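Local coordinates for protein alpha-1,3-glucanase (Streptomyces thermodiastaticus, PDB 7C7D) that probably hydrolyses alpha-1,3-glucan as an endo-acting glycoside hydrolase of family GH87, working through a catalytic unit that contains a parallel beta-helix and a calcium-bearing beta domain, at residues V209-K214 / Q226-A231; T351-N356 / G375-A380; D414-G419 / T449-G454. All blocks are in the same frame, centred on the assembly; numbering follows the deposited sequence.

Contact 1: residues V209-K214 / Q226-A231; sequences VSVTDK and QAFRDA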
loop_
_atom_site.group_PDB
_atom_site.type_symbol
_atom_site.label_atom_id
_atom_site.label_comp_id
_atom_site.label_asym_id
_atom_site.label_seq_id
_atom_site.Cartn_x
_atom_site.Cartn_y
_atom_site.Cartn_z
ATOM N N VAL A 209 18.728 2.783 -27.289
ATOM C CA VAL A 209 18.078 2.029 -28.356
ATOM C C VAL A 209 16.577 2.163 -28.157
ATOM O O VAL A 209 16.044 1.733 -27.130
ATOM C CB VAL A 209 18.492 0.549 -28.315
ATOM C CG1 VAL A 209 17.722 -0.252 -29.362
ATOM C CG2 VAL A 209 19.991 0.407 -28.508
ATOM N N SER A 210 15.887 2.746 -29.132
ATOM C CA SER A 210 14.448 2.945 -29.014
ATOM C C SER A 210 13.691 1.672 -29.370
ATOM O O SER A 210 14.018 0.994 -30.351
ATOM C CB SER A 210 13.998 4.078 -29.935
ATOM O OG SER A 210 12.584 4.182 -29.945
ATOM N N VAL A 211 12.661 1.358 -28.574
ATOM C CA VAL A 211 11.819 0.202 -28.873
ATOM C C VAL A 211 11.099 0.370 -30.204
ATOM O O VAL A 211 10.809 -0.619 -30.884
ATOM C CB VAL A 211 10.829 -0.102 -27.726
ATOM C CG1 VAL A 211 11.568 -0.497 -26.470
ATOM C CG2 VAL A 211 9.918 1.085 -27.464
ATOM N N THR A 212 10.781 1.609 -30.593
ATOM C CA THR A 212 10.095 1.807 -31.867
ATOM C C THR A 212 11.008 1.511 -33.048
ATOM O O THR A 212 10.528 1.115 -34.116
ATOM C CB THR A 212 9.495 3.212 -31.956
ATOM O OG1 THR A 212 10.517 4.194 -31.747
ATOM C CG2 THR A 212 8.400 3.384 -30.912
ATOM N N ASP A 213 12.320 1.682 -32.877
ATOM C CA ASP A 213 13.254 1.289 -33.924
ATOM C C ASP A 213 13.327 -0.223 -34.085
ATOM O O ASP A 213 13.768 -0.703 -35.134
ATOM C CB ASP A 213 14.644 1.863 -33.638
ATOM C CG ASP A 213 14.700 3.372 -33.800
ATOM O OD1 ASP A 213 13.736 3.950 -34.347
ATOM O OD2 ASP A 213 15.710 3.978 -33.388
ATOM N N LYS A 214 12.901 -0.979 -33.076
ATOM C CA LYS A 214 12.857 -2.431 -33.140
ATOM C C LYS A 214 11.463 -2.956 -33.451
ATOM O O LYS A 214 11.215 -4.157 -33.305
ATOM C CB LYS A 214 13.376 -3.038 -31.835
ATOM C CG LYS A 214 14.819 -2.683 -31.524
ATOM C CD LYS A 214 15.768 -3.343 -32.509
ATOM C CE LYS A 214 17.212 -2.976 -32.224
ATOM N NZ LYS A 214 18.141 -3.711 -33.130
ATOM N N GLN A 226 7.980 -8.602 -28.607
ATOM C CA GLN A 226 9.196 -8.994 -29.308
ATOM C C GLN A 226 10.118 -7.804 -29.531
ATOM O O GLN A 226 11.341 -7.931 -29.414
ATOM C CB GLN A 226 8.847 -9.662 -30.634
ATOM C CG GLN A 226 10.046 -10.273 -31.337
ATOM C CD GLN A 226 10.757 -11.309 -30.486
ATOM O OE1 GLN A 226 10.122 -12.083 -29.767
ATOM N NE2 GLN A 226 12.083 -11.332 -30.566
ATOM N N ALA A 227 9.549 -6.637 -29.849
ATOM C CA ALA A 227 10.366 -5.442 -30.026
ATOM C C ALA A 227 11.102 -5.076 -28.744
ATOM O O ALA A 227 12.287 -4.725 -28.779
ATOM C CB ALA A 227 9.504 -4.273 -30.495
ATOM N N PHE A 228 10.415 -5.137 -27.600
ATOM C CA PHE A 228 11.093 -4.853 -26.338
ATOM C C PHE A 228 12.194 -5.871 -26.081
ATOM O O PHE A 228 13.296 -5.516 -25.649
ATOM C CB PHE A 228 10.089 -4.865 -25.184
ATOM C CG PHE A 228 9.376 -3.557 -24.973
ATOM C CD1 PHE A 228 8.707 -2.929 -26.014
ATOM C CD2 PHE A 228 9.368 -2.956 -23.721
ATOM C CE1 PHE A 228 8.048 -1.726 -25.809
ATOM C CE2 PHE A 228 8.715 -1.755 -23.514
ATOM C CZ PHE A 228 8.055 -1.138 -24.555
ATOM N N ARG A 229 11.905 -7.144 -26.346
ATOM C CA ARG A 229 12.904 -8.196 -26.215
ATOM C C ARG A 229 14.112 -7.911 -27.101
ATOM O O ARG A 229 15.263 -8.024 -26.659
ATOM C CB ARG A 229 12.235 -9.512 -26.601
ATOM C CG ARG A 229 12.958 -10.788 -26.285
ATOM C CD ARG A 229 11.986 -11.916 -26.595
ATOM N NE ARG A 229 12.565 -13.244 -26.472
ATOM C CZ ARG A 229 12.057 -14.315 -27.069
ATOM N NH1 ARG A 229 10.975 -14.196 -27.827
ATOM N NH2 ARG A 229 12.630 -15.499 -26.914
ATOM N N ASP A 230 13.865 -7.524 -28.355
ATOM C CA ASP A 230 14.960 -7.230 -29.277
ATOM C C ASP A 230 15.760 -6.014 -28.825
ATOM O O ASP A 230 16.990 -5.993 -28.947
ATOM C CB ASP A 230 14.414 -7.009 -30.688
ATOM C CG ASP A 230 13.861 -8.277 -31.315
ATOM O OD1 ASP A 230 14.187 -9.381 -30.831
ATOM O OD2 ASP A 230 13.105 -8.166 -32.302
ATOM N N ALA A 231 15.081 -4.982 -28.317
ATOM C CA ALA A 231 15.789 -3.795 -27.850
ATOM C C ALA A 231 16.671 -4.120 -26.653
ATOM O O ALA A 231 17.817 -3.663 -26.577
ATOM C CB ALA A 231 14.792 -2.689 -27.510
HETATM O O HOH W 1 10.808 -6.748 -33.208
#

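Contact 2: residues T351-N356 / G375-A380; sequences TADGLN and GDDALA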
loop_
_atom_site.group_PDB
_atom_site.type_symbol
_atom_site.label_atom_id
_atom_site.label_comp_id
_atom_site.label_asym_id
_atom_site.label_seq_id
_atom_site.Cartn_x
_atom_site.Cartn_y
_atom_site.Cartn_z
ATOM N N THR A 351 -5.075 -6.186 -7.164
ATOM C CA THR A 351 -6.006 -7.093 -6.501
ATOM C C THR A 351 -5.367 -7.896 -5.377
ATOM O O THR A 351 -6.090 -8.552 -4.618
ATOM C CB THR A 351 -6.706 -8.010 -7.502
ATOM O OG1 THR A 351 -5.724 -8.790 -8.192
ATOM C CG2 THR A 351 -7.529 -7.198 -8.491
ATOM N N ALA A 352 -4.044 -7.839 -5.234
ATOM C CA ALA A 352 -3.359 -8.419 -4.088
ATOM C C ALA A 352 -2.307 -7.423 -3.596
ATOM O O ALA A 352 -2.532 -6.209 -3.669
ATOM C CB ALA A 352 -2.771 -9.795 -4.423
ATOM N N ASP A 353 -1.178 -7.909 -3.081
ATOM C CA ASP A 353 -0.196 -7.034 -2.446
ATOM C C ASP A 353 0.373 -6.015 -3.429
ATOM O O ASP A 353 0.481 -6.258 -4.633
ATOM C CB ASP A 353 0.989 -7.859 -1.926
ATOM C CG ASP A 353 0.665 -8.711 -0.703
ATOM O OD1 ASP A 353 -0.511 -8.904 -0.348
ATOM O OD2 ASP A 353 1.630 -9.200 -0.085
ATOM N N GLY A 354 0.821 -4.881 -2.889
ATOM C CA GLY A 354 1.572 -3.953 -3.717
ATOM C C GLY A 354 2.960 -4.474 -4.038
ATOM O O GLY A 354 3.372 -4.526 -5.204
ATOM N N LEU A 355 3.707 -4.854 -3.006
ATOM C CA LEU A 355 5.028 -5.434 -3.159
ATOM C C LEU A 355 5.215 -6.454 -2.048
ATOM O O LEU A 355 4.857 -6.197 -0.896
ATOM C CB LEU A 355 6.118 -4.352 -3.082
ATOM C CG LEU A 355 7.585 -4.798 -3.052
ATOM C CD1 LEU A 355 8.480 -3.729 -3.679
ATOM C CD2 LEU A 355 8.060 -5.098 -1.625
ATOM N N ASN A 356 5.795 -7.599 -2.397
ATOM C CA ASN A 356 6.116 -8.637 -1.430
ATOM C C ASN A 356 7.543 -9.105 -1.655
ATOM O O ASN A 356 7.890 -9.538 -2.755
ATOM C CB ASN A 356 5.148 -9.814 -1.564
ATOM C CG ASN A 356 5.209 -10.750 -0.375
ATOM O OD1 ASN A 356 6.234 -10.848 0.295
ATOM N ND2 ASN A 356 4.102 -11.421 -0.088
ATOM N N GLY A 375 -5.152 -5.054 -2.626
ATOM C CA GLY A 375 -6.132 -6.047 -2.228
ATOM C C GLY A 375 -5.710 -6.957 -1.095
ATOM O O GLY A 375 -6.398 -7.939 -0.803
ATOM N N ASP A 376 -4.581 -6.676 -0.464
ATOM C CA ASP A 376 -4.015 -7.451 0.628
ATOM C C ASP A 376 -2.888 -6.572 1.164
ATOM O O ASP A 376 -2.856 -5.382 0.838
ATOM C CB ASP A 376 -3.511 -8.787 0.081
ATOM C CG ASP A 376 -3.503 -9.893 1.121
ATOM O OD1 ASP A 376 -2.927 -9.696 2.209
ATOM O OD2 ASP A 376 -4.069 -10.974 0.846
ATOM N N ASP A 377 -1.959 -7.126 1.935
ATOM C CA ASP A 377 -0.853 -6.360 2.513
ATOM C C ASP A 377 -0.270 -5.405 1.482
ATOM O O ASP A 377 0.165 -5.832 0.410
ATOM C CB ASP A 377 0.256 -7.317 2.947
ATOM C CG ASP A 377 -0.127 -8.204 4.107
ATOM O OD1 ASP A 377 -0.857 -7.761 5.012
ATOM O OD2 ASP A 377 0.350 -9.359 4.120
ATOM N N ALA A 378 -0.217 -4.110 1.802
ATOM C CA ALA A 378 0.287 -3.176 0.797
ATOM C C ALA A 378 1.762 -3.425 0.520
ATOM O O ALA A 378 2.170 -3.566 -0.641
ATOM C CB ALA A 378 0.022 -1.725 1.196
ATOM N N LEU A 379 2.568 -3.506 1.581
ATOM C CA LEU A 379 3.966 -3.914 1.513
ATOM C C LEU A 379 4.157 -5.070 2.477
ATOM O O LEU A 379 3.736 -4.984 3.634
ATOM C CB LEU A 379 4.903 -2.774 1.926
ATOM C CG LEU A 379 4.893 -1.518 1.063
ATOM C CD1 LEU A 379 5.872 -0.499 1.655
ATOM C CD2 LEU A 379 5.263 -1.835 -0.375
ATOM N N ALA A 380 4.785 -6.142 2.009
ATOM C CA ALA A 380 4.995 -7.307 2.849
ATOM C C ALA A 380 6.392 -7.869 2.653
ATOM O O ALA A 380 6.988 -7.755 1.577
ATOM C CB ALA A 380 3.971 -8.415 2.554
HETATM O O HOH W 2 -7.875 -9.197 -2.684
HETATM O O HOH W 3 1.149 -10.722 1.952
#

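Contact 3: residues D414-G419 / T449-G454; sequences DITVKG and TITVDG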
loop_
_atom_site.group_PDB
_atom_site.type_symbol
_atom_site.label_atom_id
_atom_site.label_comp_id
_atom_site.label_asym_id
_atom_site.label_seq_id
_atom_site.Cartn_x
_atom_site.Cartn_y
_atom_site.Cartn_z
ATOM N N ASP A 414 16.837 -8.703 10.937
ATOM C CA ASP A 414 17.393 -7.352 10.882
ATOM C C ASP A 414 16.627 -6.489 9.877
ATOM O O ASP A 414 17.181 -5.970 8.907
ATOM C CB ASP A 414 18.901 -7.371 10.593
ATOM C CG ASP A 414 19.709 -7.919 11.752
ATOM O OD1 ASP A 414 19.226 -7.889 12.906
ATOM O OD2 ASP A 414 20.838 -8.387 11.517
ATOM N N ILE A 415 15.334 -6.345 10.136
ATOM C CA ILE A 415 14.406 -5.644 9.257
ATOM C C ILE A 415 14.100 -4.275 9.852
ATOM O O ILE A 415 13.946 -4.137 11.073
ATOM C CB ILE A 415 13.109 -6.467 9.107
ATOM C CG1 ILE A 415 13.394 -7.869 8.561
ATOM C CG2 ILE A 415 12.080 -5.727 8.268
ATOM C CD1 ILE A 415 14.128 -7.876 7.265
ATOM N N THR A 416 13.967 -3.270 8.988
ATOM C CA THR A 416 13.614 -1.920 9.405
ATOM C C THR A 416 12.329 -1.472 8.722
ATOM O O THR A 416 12.188 -1.597 7.500
ATOM C CB THR A 416 14.757 -0.954 9.087
ATOM O OG1 THR A 416 15.909 -1.335 9.849
ATOM C CG2 THR A 416 14.382 0.477 9.450
ATOM N N VAL A 417 11.406 -0.936 9.515
ATOM C CA VAL A 417 10.174 -0.322 9.035
ATOM C C VAL A 417 10.178 1.080 9.628
ATOM O O VAL A 417 9.950 1.244 10.833
ATOM C CB VAL A 417 8.937 -1.121 9.479
ATOM C CG1 VAL A 417 7.656 -0.421 9.053
ATOM C CG2 VAL A 417 8.986 -2.537 8.923
ATOM N N LYS A 418 10.457 2.091 8.801
ATOM C CA LYS A 418 10.784 3.421 9.313
ATOM C C LYS A 418 10.081 4.531 8.542
ATOM O O LYS A 418 10.120 4.560 7.312
ATOM C CB LYS A 418 12.301 3.651 9.260
ATOM C CG LYS A 418 12.743 5.051 9.668
ATOM C CD LYS A 418 14.257 5.228 9.516
ATOM C CE LYS A 418 14.958 5.555 10.823
ATOM N NZ LYS A 418 16.368 5.068 10.795
ATOM N N GLY A 419 9.471 5.467 9.265
ATOM C CA GLY A 419 9.017 6.688 8.637
ATOM C C GLY A 419 7.858 6.548 7.683
ATOM O O GLY A 419 7.668 7.423 6.841
ATOM N N THR A 449 17.320 -7.930 15.087
ATOM C CA THR A 449 16.625 -6.748 15.575
ATOM C C THR A 449 15.614 -6.307 14.531
ATOM O O THR A 449 15.951 -6.167 13.351
ATOM C CB THR A 449 17.619 -5.615 15.831
ATOM O OG1 THR A 449 18.596 -6.055 16.780
ATOM C CG2 THR A 449 16.917 -4.381 16.387
ATOM N N ILE A 450 14.382 -6.087 14.963
ATOM C CA ILE A 450 13.351 -5.508 14.117
ATOM C C ILE A 450 13.156 -4.078 14.591
ATOM O O ILE A 450 12.724 -3.849 15.727
ATOM C CB ILE A 450 12.033 -6.291 14.194
ATOM C CG1 ILE A 450 12.272 -7.807 14.071
ATOM C CG2 ILE A 450 11.069 -5.785 13.138
ATOM C CD1 ILE A 450 12.905 -8.250 12.755
ATOM N N THR A 451 13.482 -3.124 13.729
ATOM C CA THR A 451 13.446 -1.710 14.065
ATOM C C THR A 451 12.209 -1.089 13.430
ATOM O O THR A 451 12.098 -1.039 12.204
ATOM C CB THR A 451 14.710 -1.036 13.529
ATOM O OG1 THR A 451 15.871 -1.631 14.125
ATOM C CG2 THR A 451 14.703 0.447 13.827
ATOM N N VAL A 452 11.289 -0.624 14.260
ATOM C CA VAL A 452 10.036 -0.033 13.805
ATOM C C VAL A 452 10.023 1.397 14.338
ATOM O O VAL A 452 9.642 1.640 15.482
ATOM C CB VAL A 452 8.829 -0.839 14.297
ATOM C CG1 VAL A 452 7.525 -0.249 13.764
ATOM C CG2 VAL A 452 8.973 -2.319 13.916
ATOM N N ASP A 453 10.461 2.358 13.521
ATOM C CA ASP A 453 10.782 3.700 14.007
ATOM C C ASP A 453 10.095 4.782 13.184
ATOM O O ASP A 453 10.165 4.768 11.954
ATOM C CB ASP A 453 12.292 3.943 13.948
ATOM C CG ASP A 453 12.660 5.360 14.348
ATOM O OD1 ASP A 453 12.429 5.733 15.521
ATOM O OD2 ASP A 453 13.144 6.116 13.488
ATOM N N GLY A 454 9.477 5.747 13.859
ATOM C CA GLY A 454 9.029 6.941 13.164
ATOM C C GLY A 454 7.807 6.787 12.286
ATOM O O GLY A 454 7.584 7.623 11.411
HETATM O O HOH W 4 20.592 -7.548 15.283
#

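Contact 1: residues V209-K214 / Q226-A231
Val209 meets Ala231 at the start of the right-handed parallel beta-helix, where the short opening strand of the beta-helix, 209-210, and the turn after it lie against helix 225-234, in the manner of the pectate lyase-like families. The contact is methyl to methyl, Val209 CG1 lying 4.2 Å from Ala231 CB. A hydrogen bond between Ser210 OG and Thr212 OG1 braces the turn.

Val211 carries the apolar centre. With CG1 anti to the carbonyl carbon (chi1 -64°), this methyl is held over the middle of the Phe228 ring, 3.8 Å from its centroid and only 13° off the normal, a CH-pi contact. Val211 CB stands over the rim of that same face, 3.7 Å from Phe228 CE1, while CG1 also touches Ala231 CB. The valine thus fills the angle between the ring and the next turn of the helix. Strand 238-242 closes this core from another side, with Val240 against Val211 and Ala231 and Ile242 against Phe228.

The chain returns to the helix at Lys214, whose carbonyl oxygen sits 3.3 Å from Ala227 CB. With CG anti to the carbonyl carbon (chi1 -61°), the first methylenes of Lys214 lie against the helix, CG 4.0 Å from Ala231 N; the bend at chi2 then redirects the rest of the chain, and the aliphatic part rather than the amine makes the packing. No direct hydrogen bond spans the two segments. Instead a water donates to Lys214 O and to Asp230 OD2, clamping the turn to the helix at its polar margin. The other oxygen of that carboxylate, Asp230 OD1, is gripped within the helix by Gln226 NE2 at 2.9 Å, the amide approaching from above the carboxylate plane.

Contact 2: residues T351-N356 / G375-A380
Asp353 leans across the next coil of the parallel beta-helix to Asp376 and Asp377, just ahead of the point where strands 355-357 and 379-382 pair in register. Its CB lies 3.2 Å from Asp377 O, and Asp377 O sits over the face of the carboxylate, 3.1 Å from Asp353 CG. With CG beside its own backbone N (chi1 -72°), the carboxylate runs alongside that of Asp377, the planes 54° apart. OD1 presses on Asp376 CB at 3.0 Å and stands 3.6 Å from Asp376 OD1. OD2 touches Ala380 CB.

The other two aspartates have further partners: Asp376 OD2 forms a salt bridge with Arg300, while Asp377 is hydrogen-bonded to Tyr410 and Asn405. Such a cluster of three carboxylates is consistent with the acidic centre of related beta-helical glycoside hydrolases. Just after the acids the two strands pair, Leu355 N donating to Ala378 O, and Ala380 N to Leu355 O at 2.9 Å. Leu355 CB and Leu379 CD2 pack on the face turned toward Phe393. At the tip, one water donates to Asp353 OD2 (2.6 Å) and to Asp377 OD2 (2.7 Å).

Contact 3: residues D414-G419 / T449-G454
Ile450 CD1 reaches Ile415 CB (4.1 Å) between two neighbouring coils of the parallel beta-helix, where strands 415-418 and 449-453 run 4.7 Å apart and only 5° from parallel. The tight part is the backbone together with the face that bears these isoleucines, Val417 and Val452. Thr451 is gripped through both its peptide groups: its N-H donates to Ile415 O, and its carbonyl accepts Val417 N at 2.8 Å in a nearly straight bond (172°). Asp453 continues the pattern, its N donating to Val417 O and its O accepting Gly419 N. On the apolar face Ile409 lies under Ile415 and Val417, and Ile434 under Ile450 and Val452, so this side belongs to the interior of the helix.

The opposite face is more open and polar. Thr416 and Thr451 point the same way, yet meet no closer than 3.9 Å, between OG1 of Thr416 and CB of Thr451. Lys418 lies alongside Asp453 with CE 3.3 Å from Asp453 OD2, but its NZ stays 4.3 Å from that oxygen, too far for a salt bridge; Asp453 OD1 is bonded to Thr490 on the following coil. At the start of the pair the bond from Ile415 N to Thr449 O is weak. There the side chain of Asp414 supplies a firmer link: Thr449 N donates to Asp414 OD1 at 2.9 Å, and the same oxygen accepts a water 2.8 Å away that is also hydrogen-bonded to Thr449 OG1.

In the fold
The chain first builds the calcium-bearing beta domain and then enters the beta-helix. Contact 1 closes the short excursion 215-225 and joins the opening strand to helix 225-234 at the N-terminal end of the beta-helix. Contact 2 follows, closing a coil through residues 357-374, with its centre about 31 Å from that of contact 1. Contact 3 closes the longer coil 420-448, its centre about 19 Å from that of contact 2 and 41 Å from that of contact 1. The three lie in series, without nesting or crossing. Contacts 2 and 3 both join successive coils, contact 2 on the wall holding strands 355-357 and 379-382, contact 3 on another wall through strands 415-423 and 449-458.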